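Translation initiation factor eif-2b-like protein (Chaetomium thermophilum, PDB 4ZEO) is the delta subunit of eIF2B, the heterodecameric complex that probably acts in translation initiation as guanine nucleotide exchange factor for eIF2. Local coordinates at residues Lys187-Tyr192 and Arg202-His207; Ala180-Phe185 and Gly227-Leu232; Thr312-Pro317 and Arg346-Ala351. One frame throughout, in Å; residues are numbered along the deposited sequence.

Interaction 1 of 3, residues Lys187-Tyr192 and Arg202-His207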
ATOM      1  N   LYS A 187       8.912 -10.690  15.472  1.00 53.96           N
ATOM      2  CA  LYS A 187       8.801 -11.202  16.828  1.00 56.14           C
ATOM      3  C   LYS A 187       8.751 -12.746  16.840  1.00 53.72           C
ATOM      4  O   LYS A 187       9.327 -13.394  17.712  1.00 56.86           O
ATOM      5  CB  LYS A 187       7.556 -10.616  17.490  1.00 57.97           C
ATOM      6  CG  LYS A 187       7.701  -9.180  17.946  1.00 61.88           C
ATOM      7  CD  LYS A 187       6.453  -8.730  18.678  1.00 64.92           C
ATOM      8  CE  LYS A 187       6.365  -7.215  18.836  1.00 68.64           C
ATOM      9  NZ  LYS A 187       7.214  -6.670  19.937  1.00 76.05           N
ATOM     10  N   VAL A 188       8.079 -13.326  15.850  1.00 48.94           N
ATOM     11  CA  VAL A 188       7.977 -14.781  15.722  1.00 46.04           C
ATOM     12  C   VAL A 188       9.367 -15.402  15.574  1.00 49.31           C
ATOM     13  O   VAL A 188       9.690 -16.381  16.245  1.00 51.75           O
ATOM     14  CB  VAL A 188       7.092 -15.172  14.522  1.00 41.56           C
ATOM     15  CG1 VAL A 188       7.157 -16.664  14.252  1.00 41.36           C
ATOM     16  CG2 VAL A 188       5.668 -14.720  14.749  1.00 38.91           C
ATOM     17  N   ILE A 189      10.196 -14.794  14.731  1.00 49.79           N
ATOM     18  CA  ILE A 189      11.563 -15.241  14.529  1.00 52.90           C
ATOM     19  C   ILE A 189      12.399 -15.102  15.800  1.00 59.36           C
ATOM     20  O   ILE A 189      13.144 -16.024  16.151  1.00 61.21           O
ATOM     21  CB  ILE A 189      12.219 -14.450  13.397  1.00 52.34           C
ATOM     22  CG1 ILE A 189      11.506 -14.746  12.082  1.00 49.03           C
ATOM     23  CG2 ILE A 189      13.686 -14.785  13.277  1.00 54.73           C
ATOM     24  CD1 ILE A 189      11.937 -13.851  10.952  1.00 48.68           C
ATOM     25  N   GLU A 190      12.232 -13.986  16.517  1.00 62.00           N
ATOM     26  CA  GLU A 190      12.951 -13.764  17.774  1.00 67.79           C
ATOM     27  C   GLU A 190      12.633 -14.885  18.746  1.00 69.73           C
ATOM     28  O   GLU A 190      13.524 -15.457  19.369  1.00 73.05           O
ATOM     29  CB  GLU A 190      12.589 -12.403  18.400  1.00 70.07           C
ATOM     30  CG  GLU A 190      13.267 -11.189  17.754  1.00 71.45           C
ATOM     31  CD  GLU A 190      12.882  -9.842  18.395  1.00 73.12           C
ATOM     32  OE1 GLU A 190      11.668  -9.549  18.530  1.00 70.50           O
ATOM     33  OE2 GLU A 190      13.805  -9.086  18.785  1.00 76.04           O
ATOM     34  N   SER A 191      11.353 -15.209  18.842  1.00 68.31           N
ATOM     35  CA  SER A 191      10.868 -16.233  19.750  1.00 70.79           C
ATOM     36  C   SER A 191      11.298 -17.629  19.329  1.00 68.37           C
ATOM     37  O   SER A 191      11.371 -18.534  20.150  1.00 71.32           O
ATOM     38  CB  SER A 191       9.344 -16.168  19.835  1.00 74.37           C
ATOM     39  OG  SER A 191       8.925 -15.088  20.652  1.00 81.90           O
ATOM     40  N   TYR A 192      11.520 -17.816  18.032  1.00 63.67           N
ATOM     41  CA  TYR A 192      11.727 -19.154  17.493  1.00 61.07           C
ATOM     42  C   TYR A 192      12.930 -19.903  18.084  1.00 65.32           C
ATOM     43  O   TYR A 192      14.041 -19.368  18.177  1.00 65.88           O
ATOM     44  CB  TYR A 192      11.874 -19.085  15.982  1.00 54.25           C
ATOM     45  CG  TYR A 192      12.078 -20.434  15.359  1.00 53.50           C
ATOM     46  CD1 TYR A 192      11.016 -21.324  15.241  1.00 51.79           C
ATOM     47  CD2 TYR A 192      13.331 -20.834  14.895  1.00 54.40           C
ATOM     48  CE1 TYR A 192      11.194 -22.567  14.671  1.00 51.71           C
ATOM     49  CE2 TYR A 192      13.513 -22.076  14.321  1.00 53.82           C
ATOM     50  CZ  TYR A 192      12.438 -22.936  14.211  1.00 53.07           C
ATOM     51  OH  TYR A 192      12.597 -24.179  13.641  1.00 55.52           O
ATOM     52  N   ARG A 202      14.581 -26.549   7.641  1.00 64.56           N
ATOM     53  CA  ARG A 202      13.602 -27.614   7.441  1.00 66.25           C
ATOM     54  C   ARG A 202      12.305 -27.460   8.276  1.00 68.37           C
ATOM     55  O   ARG A 202      11.243 -27.912   7.854  1.00 72.36           O
ATOM     56  CB  ARG A 202      14.285 -28.969   7.686  1.00 72.20           C
ATOM     57  CG  ARG A 202      15.261 -29.323   6.537  1.00 75.09           C
ATOM     58  CD  ARG A 202      15.584 -30.823   6.423  1.00 81.85           C
ATOM     59  NE  ARG A 202      16.855 -31.046   5.719  1.00 86.55           N
ATOM     60  CZ  ARG A 202      17.385 -32.239   5.455  1.00 91.95           C
ATOM     61  NH1 ARG A 202      16.757 -33.354   5.811  1.00 94.17           N
ATOM     62  NH2 ARG A 202      18.546 -32.322   4.813  1.00 95.99           N
ATOM     63  N   HIS A 203      12.431 -26.995   9.519  1.00 63.96           N
ATOM     64  CA  HIS A 203      11.311 -26.877  10.471  1.00 58.04           C
ATOM     65  C   HIS A 203      10.454 -25.595  10.394  1.00 53.97           C
ATOM     66  O   HIS A 203       9.227 -25.631  10.527  1.00 52.37           O
ATOM     67  CB  HIS A 203      11.851 -27.024  11.898  1.00 58.41           C
ATOM     68  CG  HIS A 203      10.796 -26.977  12.956  1.00 55.59           C
ATOM     69  ND1 HIS A 203      10.546 -25.852  13.720  1.00 53.34           N
ATOM     70  CD2 HIS A 203       9.935 -27.927  13.398  1.00 55.63           C
ATOM     71  CE1 HIS A 203       9.564 -26.107  14.564  1.00 53.68           C
ATOM     72  NE2 HIS A 203       9.183 -27.365  14.398  1.00 54.87           N
ATOM     73  N   PHE A 204      11.109 -24.454  10.232  1.00 52.29           N
ATOM     74  CA  PHE A 204      10.464 -23.166  10.452  1.00 48.11           C
ATOM     75  C   PHE A 204       9.242 -22.875   9.562  1.00 47.27           C
ATOM     76  O   PHE A 204       8.176 -22.506  10.062  1.00 46.88           O
ATOM     77  CB  PHE A 204      11.511 -22.048  10.316  1.00 45.50           C
ATOM     78  CG  PHE A 204      10.950 -20.669  10.516  1.00 41.11           C
ATOM     79  CD1 PHE A 204      10.599 -20.225  11.785  1.00 41.75           C
ATOM     80  CD2 PHE A 204      10.800 -19.799   9.443  1.00 37.87           C
ATOM     81  CE1 PHE A 204      10.053 -18.935  11.976  1.00 39.84           C
ATOM     82  CE2 PHE A 204      10.269 -18.508   9.626  1.00 36.75           C
ATOM     83  CZ  PHE A 204       9.893 -18.080  10.890  1.00 36.73           C
ATOM     84  N   VAL A 205       9.376 -23.048   8.260  1.00 46.38           N
ATOM     85  CA  VAL A 205       8.278 -22.701   7.369  1.00 43.83           C
ATOM     86  C   VAL A 205       7.034 -23.583   7.581  1.00 44.55           C
ATOM     87  O   VAL A 205       5.948 -23.066   7.839  1.00 45.49           O
ATOM     88  CB  VAL A 205       8.746 -22.750   5.887  1.00 48.90           C
ATOM     89  CG1 VAL A 205       7.577 -22.608   4.918  1.00 47.23           C
ATOM     90  CG2 VAL A 205       9.809 -21.669   5.643  1.00 48.04           C
ATOM     91  N   PRO A 206       7.178 -24.914   7.553  1.00 45.64           N
ATOM     92  CA  PRO A 206       5.902 -25.622   7.724  1.00 46.87           C
ATOM     93  C   PRO A 206       5.298 -25.601   9.162  1.00 46.81           C
ATOM     94  O   PRO A 206       4.086 -25.625   9.307  1.00 45.83           O
ATOM     95  CB  PRO A 206       6.250 -27.042   7.273  1.00 49.24           C
ATOM     96  CG  PRO A 206       7.715 -27.181   7.606  1.00 51.10           C
ATOM     97  CD  PRO A 206       8.295 -25.844   7.279  1.00 49.10           C
ATOM     98  N   HIS A 207       6.123 -25.646  10.199  1.00 48.50           N
ATOM     99  CA  HIS A 207       5.619 -25.725  11.577  1.00 48.46           C
ATOM    100  C   HIS A 207       5.344 -24.411  12.285  1.00 47.03           C
ATOM    101  O   HIS A 207       4.534 -24.381  13.194  1.00 48.19           O
ATOM    102  CB  HIS A 207       6.563 -26.571  12.420  1.00 49.71           C
ATOM    103  CG  HIS A 207       6.557 -28.007  12.018  1.00 50.76           C
ATOM    104  ND1 HIS A 207       7.268 -28.478  10.936  1.00 50.52           N
ATOM    105  CD2 HIS A 207       5.871 -29.069  12.505  1.00 52.82           C
ATOM    106  CE1 HIS A 207       7.055 -29.772  10.800  1.00 53.81           C
ATOM    107  NE2 HIS A 207       6.212 -30.155  11.746  1.00 55.23           N
TER

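Interaction 2 of 3, residues Ala180-Phe185 and Gly227-Leu232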
ATOM      1  N   ALA A 180       2.611  -4.245   9.704  1.00 43.31           N
ATOM      2  CA  ALA A 180       2.203  -4.874  10.948  1.00 43.03           C
ATOM      3  C   ALA A 180       2.573  -6.359  10.905  1.00 43.05           C
ATOM      4  O   ALA A 180       3.118  -6.904  11.864  1.00 45.23           O
ATOM      5  CB  ALA A 180       0.690  -4.683  11.174  1.00 42.47           C
ATOM      6  N   THR A 181       2.337  -6.981   9.751  1.00 39.32           N
ATOM      7  CA  THR A 181       2.672  -8.375   9.531  1.00 35.94           C
ATOM      8  C   THR A 181       4.169  -8.639   9.638  1.00 39.83           C
ATOM      9  O   THR A 181       4.586  -9.594  10.296  1.00 44.23           O
ATOM     10  CB  THR A 181       2.199  -8.850   8.142  1.00 33.61           C
ATOM     11  OG1 THR A 181       0.794  -8.620   8.002  1.00 34.69           O
ATOM     12  CG2 THR A 181       2.492 -10.334   7.931  1.00 31.22           C
ATOM     13  N   LEU A 182       4.979  -7.810   8.985  1.00 39.02           N
ATOM     14  CA  LEU A 182       6.427  -8.005   9.005  1.00 38.13           C
ATOM     15  C   LEU A 182       6.972  -7.848  10.425  1.00 41.27           C
ATOM     16  O   LEU A 182       7.858  -8.589  10.832  1.00 42.56           O
ATOM     17  CB  LEU A 182       7.127  -7.018   8.062  1.00 37.70           C
ATOM     18  CG  LEU A 182       6.806  -7.332   6.589  1.00 35.15           C
ATOM     19  CD1 LEU A 182       7.453  -6.372   5.599  1.00 33.65           C
ATOM     20  CD2 LEU A 182       7.186  -8.738   6.279  1.00 34.96           C
ATOM     21  N   LEU A 183       6.440  -6.885  11.179  1.00 41.48           N
ATOM     22  CA  LEU A 183       6.863  -6.696  12.561  1.00 43.98           C
ATOM     23  C   LEU A 183       6.439  -7.851  13.471  1.00 44.14           C
ATOM     24  O   LEU A 183       7.191  -8.250  14.350  1.00 50.09           O
ATOM     25  CB  LEU A 183       6.316  -5.386  13.119  1.00 46.28           C
ATOM     26  CG  LEU A 183       6.922  -4.109  12.546  1.00 46.79           C
ATOM     27  CD1 LEU A 183       6.203  -2.900  13.113  1.00 47.88           C
ATOM     28  CD2 LEU A 183       8.421  -4.043  12.803  1.00 48.14           C
ATOM     29  N   ALA A 184       5.241  -8.385  13.271  1.00 39.60           N
ATOM     30  CA  ALA A 184       4.808  -9.535  14.055  1.00 40.03           C
ATOM     31  C   ALA A 184       5.686 -10.744  13.735  1.00 41.99           C
ATOM     32  O   ALA A 184       6.112 -11.488  14.644  1.00 42.66           O
ATOM     33  CB  ALA A 184       3.345  -9.851  13.797  1.00 38.40           C
ATOM     34  N   PHE A 185       5.954 -10.933  12.444  1.00 40.77           N
ATOM     35  CA  PHE A 185       6.837 -12.012  11.988  1.00 41.72           C
ATOM     36  C   PHE A 185       8.245 -11.841  12.582  1.00 45.41           C
ATOM     37  O   PHE A 185       8.955 -12.800  12.876  1.00 47.44           O
ATOM     38  CB  PHE A 185       6.944 -12.037  10.459  1.00 39.00           C
ATOM     39  CG  PHE A 185       5.753 -12.628   9.776  1.00 37.68           C
ATOM     40  CD1 PHE A 185       4.684 -13.136  10.508  1.00 38.49           C
ATOM     41  CD2 PHE A 185       5.728 -12.753   8.392  1.00 36.37           C
ATOM     42  CE1 PHE A 185       3.592 -13.715   9.857  1.00 37.38           C
ATOM     43  CE2 PHE A 185       4.637 -13.338   7.744  1.00 34.87           C
ATOM     44  CZ  PHE A 185       3.578 -13.811   8.474  1.00 34.95           C
ATOM     45  N   GLY A 227       1.368 -11.175   0.226  1.00 34.47           N
ATOM     46  CA  GLY A 227       1.698 -12.339  -0.560  1.00 33.26           C
ATOM     47  C   GLY A 227       3.130 -12.257  -1.065  1.00 34.44           C
ATOM     48  O   GLY A 227       3.872 -13.249  -1.008  1.00 35.25           O
ATOM     49  N   ASN A 228       3.519 -11.078  -1.562  1.00 34.21           N
ATOM     50  CA  ASN A 228       4.873 -10.877  -2.091  1.00 34.91           C
ATOM     51  C   ASN A 228       5.944 -10.984  -1.011  1.00 33.96           C
ATOM     52  O   ASN A 228       6.964 -11.641  -1.198  1.00 37.02           O
ATOM     53  CB  ASN A 228       4.982  -9.523  -2.805  1.00 36.10           C
ATOM     54  CG  ASN A 228       4.312  -9.531  -4.165  1.00 36.79           C
ATOM     55  OD1 ASN A 228       4.361 -10.536  -4.867  1.00 39.10           O
ATOM     56  ND2 ASN A 228       3.684  -8.408  -4.547  1.00 34.89           N
ATOM     57  N   ALA A 229       5.707 -10.345   0.129  1.00 32.56           N
ATOM     58  CA  ALA A 229       6.690 -10.385   1.197  1.00 33.56           C
ATOM     59  C   ALA A 229       6.931 -11.823   1.686  1.00 34.89           C
ATOM     60  O   ALA A 229       8.070 -12.203   1.967  1.00 37.47           O
ATOM     61  CB  ALA A 229       6.252  -9.497   2.343  1.00 31.31           C
ATOM     62  N   ILE A 230       5.850 -12.598   1.786  1.00 33.81           N
ATOM     63  CA  ILE A 230       5.882 -13.988   2.230  1.00 34.00           C
ATOM     64  C   ILE A 230       6.681 -14.852   1.265  1.00 37.93           C
ATOM     65  O   ILE A 230       7.492 -15.688   1.684  1.00 41.41           O
ATOM     66  CB  ILE A 230       4.438 -14.534   2.404  1.00 34.93           C
ATOM     67  CG1 ILE A 230       3.819 -13.971   3.686  1.00 34.99           C
ATOM     68  CG2 ILE A 230       4.399 -16.063   2.465  1.00 34.87           C
ATOM     69  CD1 ILE A 230       2.353 -14.299   3.871  1.00 36.52           C
ATOM     70  N   ARG A 231       6.466 -14.646  -0.032  1.00 37.53           N
ATOM     71  CA  ARG A 231       7.232 -15.384  -1.035  1.00 37.25           C
ATOM     72  C   ARG A 231       8.715 -15.053  -0.900  1.00 37.12           C
ATOM     73  O   ARG A 231       9.551 -15.960  -0.938  1.00 39.42           O
ATOM     74  CB  ARG A 231       6.727 -15.083  -2.448  1.00 40.09           C
ATOM     75  CG  ARG A 231       7.606 -15.632  -3.571  1.00 46.34           C
ATOM     76  CD  ARG A 231       7.040 -15.260  -4.927  1.00 52.74           C
ATOM     77  NE  ARG A 231       6.631 -13.853  -4.932  1.00 57.65           N
ATOM     78  CZ  ARG A 231       7.454 -12.820  -5.118  1.00 60.76           C
ATOM     79  NH1 ARG A 231       6.972 -11.588  -5.081  1.00 57.17           N
ATOM     80  NH2 ARG A 231       8.753 -13.013  -5.340  1.00 63.90           N
ATOM     81  N   LEU A 232       9.037 -13.769  -0.709  1.00 33.55           N
ATOM     82  CA  LEU A 232      10.435 -13.351  -0.519  1.00 36.07           C
ATOM     83  C   LEU A 232      11.063 -13.919   0.753  1.00 36.09           C
ATOM     84  O   LEU A 232      12.197 -14.405   0.722  1.00 38.71           O
ATOM     85  CB  LEU A 232      10.545 -11.830  -0.512  1.00 34.11           C
ATOM     86  CG  LEU A 232      10.272 -11.130  -1.844  1.00 36.02           C
ATOM     87  CD1 LEU A 232      10.134  -9.617  -1.678  1.00 33.28           C
ATOM     88  CD2 LEU A 232      11.381 -11.456  -2.828  1.00 34.24           C
TER

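Interaction 3 of 3, residues Thr312-Pro317 and Arg346-Ala351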
ATOM      1  N   THR A 312      -8.765  19.516  -5.854  1.00 38.56           N
ATOM      2  CA  THR A 312     -10.154  19.128  -5.822  1.00 40.45           C
ATOM      3  C   THR A 312     -10.209  17.743  -5.224  1.00 39.54           C
ATOM      4  O   THR A 312      -9.552  16.827  -5.700  1.00 37.18           O
ATOM      5  CB  THR A 312     -10.809  19.146  -7.232  1.00 44.32           C
ATOM      6  OG1 THR A 312     -10.923  20.497  -7.688  1.00 46.86           O
ATOM      7  CG2 THR A 312     -12.206  18.520  -7.200  1.00 44.41           C
ATOM      8  N   VAL A 313     -10.965  17.605  -4.144  1.00 41.87           N
ATOM      9  CA  VAL A 313     -11.117  16.312  -3.502  1.00 40.33           C
ATOM     10  C   VAL A 313     -12.525  15.796  -3.687  1.00 41.01           C
ATOM     11  O   VAL A 313     -13.495  16.411  -3.246  1.00 42.59           O
ATOM     12  CB  VAL A 313     -10.768  16.374  -2.001  1.00 41.50           C
ATOM     13  CG1 VAL A 313     -10.894  14.995  -1.379  1.00 43.05           C
ATOM     14  CG2 VAL A 313      -9.350  16.897  -1.820  1.00 39.38           C
ATOM     15  N   LEU A 314     -12.616  14.656  -4.355  1.00 40.60           N
ATOM     16  CA  LEU A 314     -13.886  14.015  -4.631  1.00 42.63           C
ATOM     17  C   LEU A 314     -14.054  12.894  -3.612  1.00 46.33           C
ATOM     18  O   LEU A 314     -13.051  12.418  -3.067  1.00 45.72           O
ATOM     19  CB  LEU A 314     -13.903  13.478  -6.062  1.00 40.77           C
ATOM     20  CG  LEU A 314     -13.692  14.465  -7.224  1.00 39.85           C
ATOM     21  CD1 LEU A 314     -13.432  13.723  -8.525  1.00 39.47           C
ATOM     22  CD2 LEU A 314     -14.887  15.353  -7.397  1.00 41.44           C
ATOM     23  N   ASP A 315     -15.287  12.485  -3.303  1.00 47.37           N
ATOM     24  CA  ASP A 315     -15.434  11.457  -2.281  1.00 51.03           C
ATOM     25  C   ASP A 315     -16.506  10.430  -2.576  1.00 54.77           C
ATOM     26  O   ASP A 315     -17.288  10.571  -3.519  1.00 59.07           O
ATOM     27  CB  ASP A 315     -15.738  12.086  -0.918  1.00 54.65           C
ATOM     28  CG  ASP A 315     -14.918  11.455   0.220  1.00 54.15           C
ATOM     29  OD1 ASP A 315     -14.896  12.056   1.310  1.00 56.77           O
ATOM     30  OD2 ASP A 315     -14.319  10.361   0.037  1.00 50.18           O
ATOM     31  N   ASP A 316     -16.494   9.373  -1.771  1.00 55.02           N
ATOM     32  CA  ASP A 316     -17.562   8.389  -1.705  1.00 55.07           C
ATOM     33  C   ASP A 316     -18.476   8.861  -0.574  1.00 58.91           C
ATOM     34  O   ASP A 316     -18.020   8.985   0.561  1.00 60.26           O
ATOM     35  CB  ASP A 316     -16.981   6.993  -1.431  1.00 56.08           C
ATOM     36  CG  ASP A 316     -18.031   5.883  -1.414  1.00 60.66           C
ATOM     37  OD1 ASP A 316     -19.205   6.115  -1.058  1.00 66.84           O
ATOM     38  OD2 ASP A 316     -17.657   4.741  -1.724  1.00 59.88           O
ATOM     39  N   PRO A 317     -19.769   9.090  -0.865  1.00 58.51           N
ATOM     40  CA  PRO A 317     -20.728   9.626   0.105  1.00 61.75           C
ATOM     41  C   PRO A 317     -20.891   8.719   1.322  1.00 62.47           C
ATOM     42  O   PRO A 317     -21.305   9.182   2.382  1.00 64.73           O
ATOM     43  CB  PRO A 317     -22.024   9.728  -0.708  1.00 63.04           C
ATOM     44  CG  PRO A 317     -21.873   8.687  -1.756  1.00 53.30           C
ATOM     45  CD  PRO A 317     -20.430   8.811  -2.151  1.00 59.78           C
ATOM     46  N   ARG A 346     -17.866  15.187 -14.864  1.00 60.44           N
ATOM     47  CA  ARG A 346     -17.210  15.783 -16.020  1.00 65.07           C
ATOM     48  C   ARG A 346     -16.812  17.244 -15.744  1.00 64.94           C
ATOM     49  O   ARG A 346     -15.755  17.711 -16.202  1.00 63.93           O
ATOM     50  CB  ARG A 346     -18.083  15.683 -17.267  1.00 72.62           C
ATOM     51  CG  ARG A 346     -17.868  16.801 -18.241  1.00 79.30           C
ATOM     52  CD  ARG A 346     -18.538  16.520 -19.580  1.00 87.03           C
ATOM     53  NE  ARG A 346     -17.598  16.848 -20.649  1.00 91.83           N
ATOM     54  CZ  ARG A 346     -17.694  16.451 -21.914  1.00 97.99           C
ATOM     55  NH1 ARG A 346     -18.720  15.724 -22.328  1.00 99.57           N
ATOM     56  NH2 ARG A 346     -16.760  16.814 -22.779  1.00101.76           N
ATOM     57  N   SER A 347     -17.668  17.958 -15.018  1.00 65.58           N
ATOM     58  CA  SER A 347     -17.373  19.308 -14.544  1.00 67.90           C
ATOM     59  C   SER A 347     -16.098  19.347 -13.671  1.00 67.85           C
ATOM     60  O   SER A 347     -15.257  20.234 -13.815  1.00 71.10           O
ATOM     61  CB  SER A 347     -18.559  19.840 -13.747  1.00 71.10           C
ATOM     62  OG  SER A 347     -19.740  19.810 -14.531  1.00 74.35           O
ATOM     63  N   LYS A 348     -16.000  18.411 -12.732  1.00 63.88           N
ATOM     64  CA  LYS A 348     -14.942  18.381 -11.717  1.00 62.16           C
ATOM     65  C   LYS A 348     -13.549  18.062 -12.285  1.00 58.34           C
ATOM     66  O   LYS A 348     -12.536  18.368 -11.647  1.00 56.84           O
ATOM     67  CB  LYS A 348     -15.288  17.368 -10.618  1.00 62.19           C
ATOM     68  CG  LYS A 348     -16.669  17.548 -10.020  1.00 64.11           C
ATOM     69  CD  LYS A 348     -16.925  18.934  -9.510  1.00 66.75           C
ATOM     70  CE  LYS A 348     -18.244  18.980  -8.740  1.00 69.49           C
ATOM     71  NZ  LYS A 348     -18.669  17.628  -8.284  1.00 69.81           N
ATOM     72  N   VAL A 349     -13.500  17.321 -13.393  1.00 55.12           N
ATOM     73  CA  VAL A 349     -12.216  16.942 -13.989  1.00 52.02           C
ATOM     74  C   VAL A 349     -11.969  17.552 -15.381  1.00 52.41           C
ATOM     75  O   VAL A 349     -12.185  16.898 -16.392  1.00 55.76           O
ATOM     76  CB  VAL A 349     -12.101  15.406 -14.108  1.00 50.37           C
ATOM     77  CG1 VAL A 349     -10.663  15.006 -14.211  1.00 49.29           C
ATOM     78  CG2 VAL A 349     -12.711  14.741 -12.913  1.00 50.30           C
ATOM     79  N   PRO A 350     -11.450  18.783 -15.442  1.00 51.93           N
ATOM     80  CA  PRO A 350     -11.194  19.426 -16.740  1.00 50.09           C
ATOM     81  C   PRO A 350      -9.952  18.832 -17.398  1.00 48.40           C
ATOM     82  O   PRO A 350      -9.195  18.128 -16.727  1.00 47.06           O
ATOM     83  CB  PRO A 350     -10.931  20.887 -16.373  1.00 51.80           C
ATOM     84  CG  PRO A 350     -11.293  20.999 -14.898  1.00 53.30           C
ATOM     85  CD  PRO A 350     -11.040  19.647 -14.326  1.00 51.33           C
ATOM     86  N   ALA A 351      -9.708  19.149 -18.666  1.00 48.77           N
ATOM     87  CA  ALA A 351      -8.546  18.622 -19.373  1.00 46.80           C
ATOM     88  C   ALA A 351      -7.230  19.087 -18.742  1.00 46.33           C
ATOM     89  O   ALA A 351      -6.295  18.312 -18.605  1.00 44.24           O
ATOM     90  CB  ALA A 351      -8.592  19.039 -20.831  1.00 47.83           C
TER
HETATM   91  O   HOH W   1     -11.630  20.652 -10.142  1.00 56.48           O

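Interaction 1 of 3, residues Lys187-Tyr192 and Arg202-His207
Val-188, in the last turn of helix 174-191, reaches Phe-204 with its CG1 methyl, which stops 4.3 Å from ring atom CE1. One residue on, Ile-189 meets the far end of the same ring: its CG1 lies 3.9 Å from Phe-204 CZ, and the two side chains cross at about a right angle. Ile-189 also packs on Leu-253, Leu-254 and Ile-257 of helix 246-277. Tyr-192 is the first residue to leave helical backbone angles, and Lys-250 NZ donates hydrogen bonds to the carbonyl oxygens of Glu-190 and Tyr-192 at this helix end. The contact thus joins the C-terminal end of one helix to the early turns of the next, helix 200-219, across the short connection of a helical bundle, and Tyr-192, His-203 and Phe-204 form an aromatic cluster at the junction. With CG anti to the backbone N (chi1 -179°), the Tyr-192 ring extends across to helix 200-219. Phe-204 turns its edge to one face of that ring, a T-shaped pair with centroids 5.0 Å apart and planes at 79°; the closest atoms are CD1 of Tyr-192 and CD1 of Phe-204, at 3.7 Å. At the far rim, Tyr-192 OH and His-203 ND1 share a hydrogen bond of 2.6 Å, in which either may be the donor. The Tyr-192 and His-203 rings meet rim to rim, neither over the other's face. Replacing Tyr-192 by an alanine would probably leave His-203 ND1 without this hydroxyl partner and open a gap beside the Phe-204 edge.

Interaction 2 of 3, residues Ala180-Phe185 and Gly227-Leu232
Leu-182 and Ala-229 mark the nearest backbone approach of two helical segments, their CA atoms 8.2 Å apart, and each segment keeps regular helical backbone angles throughout. At this point the Leu-182 methyl CD2 comes to 4.1 Å from Ala-229 CB. The leucine carries CG anti to the carbonyl carbon (chi1 -68°), and its branched end lies nearer to the other helix than its CB direction alone would suggest. Ala-229 directs its CB toward the facing helix, and this one methyl is its whole share of the contact.

Phe-185, a turn after Leu-182, meets Ile-230, the neighbour of Ala-229. The phenyl atom CE2 stands 4.2 Å from Ile-230 CG1, which lies near the ring plane, and the two side chains cross at about a right angle; it is therefore the rim of the phenyl group that touches the isoleucine. Thr-181, a turn earlier on the same helix, places its CG2 methyl 3.6 Å above one ring face, offset toward the rim.

All four touching residues are buried, and the 115 Å² enclosed between the segments is apolar packing inside the N-terminal helical part of the chain, where helices 174-191 and 224-239 come together. Helix 200-219 borders the same core: Leu-209 and Gln-212 touch Phe-185, while Ile-213 touches Ile-230. Leu-260 and Ile-261 of helix 246-277 reach Leu-182.

Polar groups of helix 224-239 serve other partners. Arg-231 NH1 donates to Asn-228 OD1 over 2.8 Å, approaching from above the carbonyl plane, and Asn-228 ND2 bonds to the carbonyl oxygens of Ile-395 and Phe-397.

Interaction 3 of 3, residues Thr312-Pro317 and Arg346-Ala351
Leu-314 and Lys-348 both set CG anti to the carbonyl carbon (chi1 -59° and -52°), and each CB points toward the opposing segment. The leucine methyl CD2 consequently comes to lie against the root of the lysine side chain, 3.8 Å from Lys-348 CB and 3.9 Å from Lys-348 CG. The lysine chain bends at chi2 (-54°), at the touching carbons, and again at chi4, and its NZ is hydrogen-bonded to the carbonyl oxygen of Gly-343, so the charged end serves a partner other than the strand.

Strand 310-314 lies between strands 285-289 and 336-338 in the six-stranded parallel sheet of a Rossmann-like alpha/beta domain, consistent with the clan to which the family belongs. The short helix 345-348 packs against the C-terminal end of strand 310-314, with Val-377 of helix 374-384 also touching Leu-314.

Thr-312 is linked to the helix end indirectly. A water lies 2.6 Å from Thr-312 OG1 and donates a hydrogen bond of 2.9 Å to Lys-348 O. The direct approach is looser: the CG2 methyl of Thr-312 remains 4.5 Å from Lys-348 O.

Interactions 1 and 2 share helix 174-191: segments 180-185 and 187-192 are separated by a single residue, and the contact centres lie 13 Å apart. Along the chain, interaction 1 is nested within the loop closed by interaction 2; helix 174-191 meets helix 200-219 near the C-terminal end of 174-191 and helix 224-239 closer to the middle of 174-191. Interaction 3 follows in series, within the alpha/beta part and on the opposite side of the chain's centre. Its centre is 49 Å from that of interaction 1 and 36 Å from that of interaction 2, and its nearest atoms remain about 24 Å from interaction 2, which excludes direct contact.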